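Local atomic coordinates of FAD dependent oxidoreductase domain-containing protein (Deinococcus radiodurans R1, PDB entry 3C4N), a protein that binds ADP and is probably an FAD-dependent oxidoreductase, although its substrate and exact reaction are not known. Residues T79-G84 against R255-L260; S274-R279 against Y285-A290. All blocks are in the same frame, centred on the assembly; numbering follows the deposited sequence.

Contacts 1 and 2 lie side by side, their centres about 9 Å apart, and meet through one mixed sheet in which strands 251-260 and 284-288 are neighbours. Two probable hydrogen bonds join them: R279 NE reaches P83 O at 2.6 Å, tying the hairpin to the loop after helix 78-81, and L260 N reaches Y285 O at 2.7 Å along the strand pair. Only contact 1 touches the nucleotide, through T79. Contact 2 stands back from it, the V288 side chain being about 13 Å from ADP. The order from ligand to sheet is therefore T79, then L81 and P83 on F257, then the hairpin 276-288.

Contact 1 (T79-G84 against R255-L260); sequences TILAPG and RQFPRL. With ADP (adenosine-5'-diphosphate), chain C.
The carbonyl oxygen of L81 sits over a face of the F257 ring, 3.5 Å above its plane and displaced toward the rim; its nearest ring atoms are CD2 and CE2. No hydrogen bond crosses between 79-84 and 255-260, so the contact rests on this oxygen and on apolar packing, with a modest 158 Å² buried in total. Beside the oxygen, L81 CB makes a CH-pi contact, 3.9 Å from the F257 ring centroid and 23° from the ring normal. Farther along the same side chain, L81 CD1 comes to 3.6 Å from F257 CD1. The L81 branch reaches this half of the ring because its CG stands anti to the carbonyl carbon (chi1 -58°), with the chain extended beyond it. P83 adds a lesser touch: its CD lies 4.0 Å from F257 CE2, approaching obliquely. On the opposite face lies R255 CG, so the phenyl is held between L81 and R255, two residues earlier in its own chain. T286 of the neighbouring strand also touches F257, while A348 of strand 347-352 packs on L81.

Two residues before L81, the chain grips the nucleotide. T79 N donates to ADP O2A at 2.9 Å, and T79 OG1 donates to the same oxygen at 2.7 Å, so one phosphate oxygen is held by a backbone and a side-chain donor from a single residue. The hydroxyl is in turn hydrogen-bonded to R46 N, which should fix its rotation, and M47 N and A195 N supply further hydrogen bonds to ADP. The arrangement joins the short helix 78-81, which holds a phosphate oxygen of ADP, to the separate mixed sheet containing strand 251-260, consistent with the Rossmann-type dinucleotide-binding site of FAD-dependent oxidoreductases, where ADP would correspond to the ADP half of the cofactor.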
ATOM      1  N   THR A  79     -14.096  10.944   0.842  1.00 17.30           N
ATOM      2  CA  THR A  79     -14.038  10.222   2.101  1.00 16.78           C
ATOM      3  C   THR A  79     -13.329  10.974   3.227  1.00 20.35           C
ATOM      4  O   THR A  79     -13.769  10.948   4.374  1.00 22.31           O
ATOM      5  CB  THR A  79     -13.345   8.867   1.909  1.00 13.67           C
ATOM      6  OG1 THR A  79     -14.165   8.026   1.096  1.00 18.01           O
ATOM      7  CG2 THR A  79     -13.102   8.203   3.242  1.00 17.86           C
ATOM      8  N   ILE A  80     -12.236  11.644   2.893  1.00 14.42           N
ATOM      9  CA  ILE A  80     -11.455  12.374   3.870  1.00 16.08           C
ATOM     10  C   ILE A  80     -12.193  13.566   4.489  1.00 17.70           C
ATOM     11  O   ILE A  80     -12.036  13.833   5.679  1.00 24.69           O
ATOM     12  CB  ILE A  80     -10.124  12.847   3.222  1.00 26.02           C
ATOM     13  CG1 ILE A  80      -9.224  13.506   4.266  1.00 32.26           C
ATOM     14  CG2 ILE A  80     -10.419  13.809   2.074  1.00 33.81           C
ATOM     15  CD1 ILE A  80      -8.755  12.561   5.354  1.00 42.28           C
ATOM     16  N   LEU A  81     -13.005  14.272   3.701  1.00 15.58           N
ATOM     17  CA  LEU A  81     -13.755  15.439   4.200  1.00 12.46           C
ATOM     18  C   LEU A  81     -15.143  15.105   4.753  1.00 17.41           C
ATOM     19  O   LEU A  81     -15.780  15.941   5.396  1.00 17.13           O
ATOM     20  CB  LEU A  81     -13.925  16.486   3.086  1.00 14.51           C
ATOM     21  CG  LEU A  81     -12.664  17.075   2.411  1.00 19.08           C
ATOM     22  CD1 LEU A  81     -13.053  18.096   1.325  1.00 17.97           C
ATOM     23  CD2 LEU A  81     -11.793  17.724   3.461  1.00 15.52           C
ATOM     24  N   ALA A  82     -15.625  13.897   4.491  1.00 15.68           N
ATOM     25  CA  ALA A  82     -16.940  13.503   4.978  1.00 19.67           C
ATOM     26  C   ALA A  82     -16.989  13.705   6.498  1.00 16.95           C
ATOM     27  O   ALA A  82     -16.044  13.366   7.199  1.00 24.10           O
ATOM     28  CB  ALA A  82     -17.215  12.032   4.620  1.00 18.14           C
ATOM     29  N   PRO A  83     -18.087  14.268   7.020  1.00 15.79           N
ATOM     30  CA  PRO A  83     -18.179  14.482   8.463  1.00 12.07           C
ATOM     31  C   PRO A  83     -18.274  13.223   9.311  1.00 15.07           C
ATOM     32  O   PRO A  83     -18.066  13.276  10.520  1.00 18.03           O
ATOM     33  CB  PRO A  83     -19.398  15.391   8.601  1.00  7.43           C
ATOM     34  CG  PRO A  83     -20.227  15.043   7.426  1.00  6.30           C
ATOM     35  CD  PRO A  83     -19.205  14.927   6.326  1.00 15.93           C
ATOM     36  N   GLY A  84     -18.577  12.089   8.691  1.00 19.83           N
ATOM     37  CA  GLY A  84     -18.696  10.850   9.456  1.00 17.65           C
ATOM     38  C   GLY A  84     -19.763  10.885  10.548  1.00 19.41           C
ATOM     39  O   GLY A  84     -19.490  10.608  11.719  1.00 20.05           O
ATOM     40  N   ARG A 255     -19.378  19.890  -2.891  1.00 26.38           N
ATOM     41  CA  ARG A 255     -19.719  20.394  -1.578  1.00 22.00           C
ATOM     42  C   ARG A 255     -18.465  20.825  -0.851  1.00 23.59           C
ATOM     43  O   ARG A 255     -17.459  20.120  -0.843  1.00 20.08           O
ATOM     44  CB  ARG A 255     -20.435  19.307  -0.797  1.00 21.06           C
ATOM     45  CG  ARG A 255     -20.783  19.676   0.618  1.00 25.90           C
ATOM     46  CD  ARG A 255     -21.193  18.420   1.362  1.00 26.24           C
ATOM     47  NE  ARG A 255     -22.603  18.420   1.710  1.00 20.00           N
ATOM     48  CZ  ARG A 255     -23.262  17.347   2.126  1.00 20.06           C
ATOM     49  NH1 ARG A 255     -22.635  16.184   2.235  1.00 14.65           N
ATOM     50  NH2 ARG A 255     -24.544  17.446   2.448  1.00 13.10           N
ATOM     51  N   GLN A 256     -18.544  21.996  -0.237  1.00 19.91           N
ATOM     52  CA  GLN A 256     -17.429  22.553   0.500  1.00 26.89           C
ATOM     53  C   GLN A 256     -17.649  22.303   1.989  1.00 26.54           C
ATOM     54  O   GLN A 256     -18.783  22.128   2.428  1.00 21.24           O
ATOM     55  CB  GLN A 256     -17.341  24.053   0.217  1.00 31.59           C
ATOM     56  CG  GLN A 256     -17.298  24.384  -1.264  1.00 30.70           C
ATOM     57  CD  GLN A 256     -17.258  25.875  -1.528  1.00 34.90           C
ATOM     58  OE1 GLN A 256     -18.231  26.598  -1.266  1.00 33.46           O
ATOM     59  NE2 GLN A 256     -16.129  26.349  -2.047  1.00 27.07           N
ATOM     60  N   PHE A 257     -16.569  22.281   2.765  1.00 24.39           N
ATOM     61  CA  PHE A 257     -16.689  22.046   4.198  1.00 24.01           C
ATOM     62  C   PHE A 257     -15.962  23.105   5.022  1.00 28.59           C
ATOM     63  O   PHE A 257     -15.059  22.788   5.811  1.00 29.30           O
ATOM     64  CB  PHE A 257     -16.151  20.656   4.557  1.00 22.22           C
ATOM     65  CG  PHE A 257     -16.747  19.543   3.739  1.00 17.36           C
ATOM     66  CD1 PHE A 257     -16.293  19.290   2.446  1.00 20.36           C
ATOM     67  CD2 PHE A 257     -17.745  18.729   4.266  1.00 12.91           C
ATOM     68  CE1 PHE A 257     -16.819  18.239   1.694  1.00 15.67           C
ATOM     69  CE2 PHE A 257     -18.280  17.676   3.524  1.00 12.84           C
ATOM     70  CZ  PHE A 257     -17.813  17.428   2.234  1.00 14.98           C
ATOM     71  N   PRO A 258     -16.348  24.381   4.864  1.00 26.27           N
ATOM     72  CA  PRO A 258     -15.684  25.437   5.635  1.00 20.25           C
ATOM     73  C   PRO A 258     -15.741  25.184   7.140  1.00 24.99           C
ATOM     74  O   PRO A 258     -16.711  24.617   7.649  1.00 26.04           O
ATOM     75  CB  PRO A 258     -16.432  26.702   5.208  1.00 18.87           C
ATOM     76  CG  PRO A 258     -17.781  26.197   4.808  1.00 20.02           C
ATOM     77  CD  PRO A 258     -17.474  24.917   4.080  1.00 18.07           C
ATOM     78  N   ARG A 259     -14.694  25.607   7.844  1.00 32.16           N
ATOM     79  CA  ARG A 259     -14.605  25.416   9.287  1.00 28.68           C
ATOM     80  C   ARG A 259     -15.087  26.602  10.121  1.00 27.64           C
ATOM     81  O   ARG A 259     -14.864  27.759   9.766  1.00 30.22           O
ATOM     82  CB  ARG A 259     -13.172  25.077   9.693  1.00 23.68           C
ATOM     83  CG  ARG A 259     -13.034  24.966  11.193  1.00 29.66           C
ATOM     84  CD  ARG A 259     -11.859  24.130  11.615  1.00 31.89           C
ATOM     85  NE  ARG A 259     -11.529  24.465  12.966  1.00 46.21           N
ATOM     86  CZ  ARG A 259     -11.471  23.769  14.097  1.00 40.46           C
ATOM     87  NH1 ARG A 259     -11.726  22.475  14.252  1.00 45.21           N
ATOM     88  NH2 ARG A 259     -11.136  24.497  15.140  1.00 38.41           N
ATOM     89  N   LEU A 260     -15.743  26.293  11.237  1.00 18.28           N
ATOM     90  CA  LEU A 260     -16.258  27.304  12.146  1.00 20.87           C
ATOM     91  C   LEU A 260     -15.483  27.234  13.458  1.00 26.91           C
ATOM     92  O   LEU A 260     -15.707  26.341  14.277  1.00 22.19           O
ATOM     93  CB  LEU A 260     -17.738  27.068  12.424  1.00 19.19           C
ATOM     94  CG  LEU A 260     -18.411  28.131  13.297  1.00 16.36           C
ATOM     95  CD1 LEU A 260     -18.654  29.401  12.485  1.00  9.70           C
ATOM     96  CD2 LEU A 260     -19.723  27.584  13.822  1.00 16.42           C
TER
HETATM   97  PB  ADP C 411     -16.184   7.185  -2.214  1.00 25.71           P
HETATM   98  O1B ADP C 411     -17.371   6.729  -2.937  1.00 19.79           O
HETATM   99  O2B ADP C 411     -15.695   6.080  -1.165  1.00 30.48           O
HETATM  100  O3B ADP C 411     -16.496   8.563  -1.431  1.00 33.15           O
HETATM  101  PA  ADP C 411     -14.056   8.597  -2.918  1.00 19.51           P
HETATM  102  O1A ADP C 411     -14.425   9.743  -3.771  1.00 20.72           O
HETATM  103  O2A ADP C 411     -14.142   9.049  -1.366  1.00 16.15           O
HETATM  104  O3A ADP C 411     -14.998   7.334  -3.223  1.00 33.91           O
HETATM  105  O5' ADP C 411     -12.640   7.949  -3.286  1.00 23.42           O
HETATM  106  C5' ADP C 411     -12.857   6.972  -4.256  1.00  1.38           C
HETATM  107  C4' ADP C 411     -11.583   6.672  -5.001  1.00 21.87           C
HETATM  108  O4' ADP C 411     -11.451   6.309  -6.400  1.00 20.34           O
HETATM  109  C3' ADP C 411     -10.978   8.030  -4.823  1.00 23.76           C
HETATM  110  O3' ADP C 411     -10.353   8.121  -3.542  1.00 29.30           O
HETATM  111  C2' ADP C 411     -10.005   8.183  -5.994  1.00 19.30           C
HETATM  112  O2' ADP C 411      -8.676   8.438  -5.507  1.00 34.85           O
HETATM  113  C1' ADP C 411     -10.150   6.840  -6.763  1.00 19.31           C
HETATM  114  N9  ADP C 411     -10.271   6.961  -8.180  1.00 21.28           N
HETATM  115  C8  ADP C 411     -11.127   7.861  -8.833  1.00 28.02           C
HETATM  116  N7  ADP C 411     -10.968   7.739 -10.139  1.00 21.84           N
HETATM  117  C5  ADP C 411     -10.064   6.756 -10.390  1.00 19.81           C
HETATM  118  C6  ADP C 411      -9.577   6.095 -11.548  1.00 18.33           C
HETATM  119  N6  ADP C 411     -10.249   6.215 -12.784  1.00 15.62           N
HETATM  120  N1  ADP C 411      -8.628   5.142 -11.410  1.00 18.42           N
HETATM  121  C2  ADP C 411      -8.167   4.786 -10.212  1.00 16.54           C
HETATM  122  N3  ADP C 411      -8.610   5.301  -9.124  1.00 19.53           N
HETATM  123  C4  ADP C 411      -9.630   6.252  -9.130  1.00 18.48           C

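Contact 2 (S274-R279 against Y285-A290); sequences SGLTLR and YTLVPA
The Y285 ring is met obliquely by L278 CB, 4.2 Å from its CD1, and by the carbonyl carbon of R279; its OH bonds to L263 O, and L151, S264 and T268 also touch the side chain. The R279 guanidinium leads off toward P83.

The backbones pair at T277-V288 and R279-T286, with two hydrogen bonds each. The straightest is V288 N to T277 O (174°), whereas T277 N approaches V288 O from above the carbonyl plane. A water also donates to V288 O, at 2.6 Å, and binds T277 OG1 and G275 O, linking the two segments at the start of strand 276-279.

L287, its CG anti to the backbone N (chi1 -168°), crosses L276 at about a right angle, CD2 lying 3.8 Å from L276 CD1. An alanine here is likely to leave L276 CD1 without this partner and open a gap beside L321 of helix 315-324.

The strand axes run at 161°, 4.5 Å apart at closest, and the register alternates hydrogen-bonded and non-hydrogen-bonded pairs: an antiparallel beta hairpin, here part of a larger mixed sheet.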
ATOM      1  N   SER A 274     -32.220  23.839   8.752  1.00 16.74           N
ATOM      2  CA  SER A 274     -32.531  24.054   7.339  1.00 25.02           C
ATOM      3  C   SER A 274     -31.629  23.263   6.381  1.00 28.01           C
ATOM      4  O   SER A 274     -31.305  23.735   5.291  1.00 30.25           O
ATOM      5  CB  SER A 274     -32.435  25.543   6.991  1.00 28.95           C
ATOM      6  OG  SER A 274     -33.433  26.299   7.658  1.00 30.05           O
ATOM      7  N   GLY A 275     -31.222  22.064   6.791  1.00 31.20           N
ATOM      8  CA  GLY A 275     -30.385  21.238   5.940  1.00 26.60           C
ATOM      9  C   GLY A 275     -28.890  21.393   6.151  1.00 28.00           C
ATOM     10  O   GLY A 275     -28.107  20.627   5.597  1.00 32.48           O
ATOM     11  N   LEU A 276     -28.475  22.379   6.935  1.00 17.81           N
ATOM     12  CA  LEU A 276     -27.060  22.562   7.179  1.00 17.00           C
ATOM     13  C   LEU A 276     -26.651  21.807   8.446  1.00 18.92           C
ATOM     14  O   LEU A 276     -27.465  21.619   9.347  1.00 18.85           O
ATOM     15  CB  LEU A 276     -26.743  24.053   7.300  1.00 22.42           C
ATOM     16  CG  LEU A 276     -25.337  24.474   7.739  1.00 24.44           C
ATOM     17  CD1 LEU A 276     -25.040  25.852   7.188  1.00 20.84           C
ATOM     18  CD2 LEU A 276     -25.243  24.455   9.250  1.00 13.97           C
ATOM     19  N   THR A 277     -25.399  21.353   8.512  1.00 16.96           N
ATOM     20  CA  THR A 277     -24.941  20.617   9.691  1.00 18.98           C
ATOM     21  C   THR A 277     -23.699  21.230  10.358  1.00 18.02           C
ATOM     22  O   THR A 277     -22.800  21.715   9.685  1.00 18.97           O
ATOM     23  CB  THR A 277     -24.623  19.135   9.337  1.00  8.86           C
ATOM     24  OG1 THR A 277     -25.773  18.524   8.747  1.00 17.22           O
ATOM     25  CG2 THR A 277     -24.238  18.351  10.569  1.00  2.56           C
ATOM     26  N   LEU A 278     -23.668  21.213  11.685  1.00 15.58           N
ATOM     27  CA  LEU A 278     -22.518  21.709  12.415  1.00 11.12           C
ATOM     28  C   LEU A 278     -21.912  20.498  13.122  1.00 15.03           C
ATOM     29  O   LEU A 278     -22.433  20.013  14.133  1.00 15.63           O
ATOM     30  CB  LEU A 278     -22.929  22.802  13.405  1.00 21.73           C
ATOM     31  CG  LEU A 278     -23.391  24.109  12.727  1.00 27.11           C
ATOM     32  CD1 LEU A 278     -23.826  25.153  13.767  1.00 16.64           C
ATOM     33  CD2 LEU A 278     -22.242  24.665  11.878  1.00 19.39           C
ATOM     34  N   ARG A 279     -20.819  19.998  12.544  1.00 19.32           N
ATOM     35  CA  ARG A 279     -20.115  18.827  13.047  1.00 16.43           C
ATOM     36  C   ARG A 279     -18.956  19.213  13.941  1.00 22.10           C
ATOM     37  O   ARG A 279     -17.903  19.650  13.463  1.00 19.33           O
ATOM     38  CB  ARG A 279     -19.598  17.984  11.869  1.00 16.68           C
ATOM     39  CG  ARG A 279     -18.424  17.020  12.179  1.00 22.88           C
ATOM     40  CD  ARG A 279     -18.817  15.833  13.057  1.00 25.46           C
ATOM     41  NE  ARG A 279     -18.006  14.633  12.777  1.00 32.31           N
ATOM     42  CZ  ARG A 279     -16.971  14.208  13.502  1.00 21.43           C
ATOM     43  NH1 ARG A 279     -16.583  14.870  14.584  1.00 31.26           N
ATOM     44  NH2 ARG A 279     -16.318  13.114  13.143  1.00 21.50           N
ATOM     45  N   TYR A 285     -16.050  23.399  14.793  1.00 23.77           N
ATOM     46  CA  TYR A 285     -17.168  22.805  14.074  1.00 25.04           C
ATOM     47  C   TYR A 285     -16.839  22.828  12.598  1.00 25.19           C
ATOM     48  O   TYR A 285     -16.191  23.752  12.108  1.00 30.18           O
ATOM     49  CB  TYR A 285     -18.463  23.598  14.307  1.00 24.10           C
ATOM     50  CG  TYR A 285     -18.914  23.672  15.751  1.00 31.10           C
ATOM     51  CD1 TYR A 285     -19.809  22.742  16.277  1.00 31.62           C
ATOM     52  CD2 TYR A 285     -18.420  24.658  16.603  1.00 33.58           C
ATOM     53  CE1 TYR A 285     -20.201  22.794  17.618  1.00 32.47           C
ATOM     54  CE2 TYR A 285     -18.803  24.718  17.947  1.00 27.26           C
ATOM     55  CZ  TYR A 285     -19.692  23.782  18.447  1.00 28.63           C
ATOM     56  OH  TYR A 285     -20.056  23.824  19.774  1.00 20.80           O
ATOM     57  N   THR A 286     -17.270  21.791  11.897  1.00 23.47           N
ATOM     58  CA  THR A 286     -17.064  21.706  10.466  1.00 16.85           C
ATOM     59  C   THR A 286     -18.449  21.924   9.893  1.00 19.94           C
ATOM     60  O   THR A 286     -19.398  21.259  10.297  1.00 20.64           O
ATOM     61  CB  THR A 286     -16.545  20.329  10.059  1.00 15.57           C
ATOM     62  OG1 THR A 286     -15.216  20.160  10.563  1.00 23.03           O
ATOM     63  CG2 THR A 286     -16.519  20.195   8.547  1.00 25.60           C
ATOM     64  N   LEU A 287     -18.573  22.866   8.966  1.00 19.82           N
ATOM     65  CA  LEU A 287     -19.867  23.175   8.373  1.00 20.93           C
ATOM     66  C   LEU A 287     -20.128  22.261   7.170  1.00 19.98           C
ATOM     67  O   LEU A 287     -19.337  22.228   6.233  1.00 30.81           O
ATOM     68  CB  LEU A 287     -19.887  24.666   7.983  1.00 18.34           C
ATOM     69  CG  LEU A 287     -21.196  25.345   7.597  1.00 18.44           C
ATOM     70  CD1 LEU A 287     -21.110  26.852   7.785  1.00 17.37           C
ATOM     71  CD2 LEU A 287     -21.501  24.993   6.158  1.00 24.84           C
ATOM     72  N   VAL A 288     -21.226  21.501   7.216  1.00 16.08           N
ATOM     73  CA  VAL A 288     -21.597  20.575   6.134  1.00 14.94           C
ATOM     74  C   VAL A 288     -22.851  21.093   5.413  1.00 21.42           C
ATOM     75  O   VAL A 288     -23.985  20.801   5.805  1.00 18.30           O
ATOM     76  CB  VAL A 288     -21.865  19.140   6.688  1.00 13.84           C
ATOM     77  CG1 VAL A 288     -22.102  18.155   5.542  1.00  7.81           C
ATOM     78  CG2 VAL A 288     -20.693  18.682   7.529  1.00  4.34           C
ATOM     79  N   PRO A 289     -22.654  21.866   4.334  1.00 25.24           N
ATOM     80  CA  PRO A 289     -23.769  22.432   3.569  1.00 27.59           C
ATOM     81  C   PRO A 289     -24.748  21.393   3.041  1.00 29.60           C
ATOM     82  O   PRO A 289     -24.427  20.209   2.914  1.00 30.89           O
ATOM     83  CB  PRO A 289     -23.075  23.188   2.429  1.00 20.12           C
ATOM     84  CG  PRO A 289     -21.721  23.492   2.984  1.00 27.99           C
ATOM     85  CD  PRO A 289     -21.374  22.201   3.695  1.00 26.53           C
ATOM     86  N   ALA A 290     -25.955  21.851   2.742  1.00 28.22           N
ATOM     87  CA  ALA A 290     -26.965  20.970   2.205  1.00 22.57           C
ATOM     88  C   ALA A 290     -26.751  20.960   0.695  1.00 22.30           C
ATOM     89  O   ALA A 290     -26.179  21.898   0.132  1.00 17.75           O
ATOM     90  CB  ALA A 290     -28.346  21.499   2.544  1.00 20.08           C
TER
HETATM   91  O   HOH W   1     -25.782  19.004   6.252  1.00 19.54           O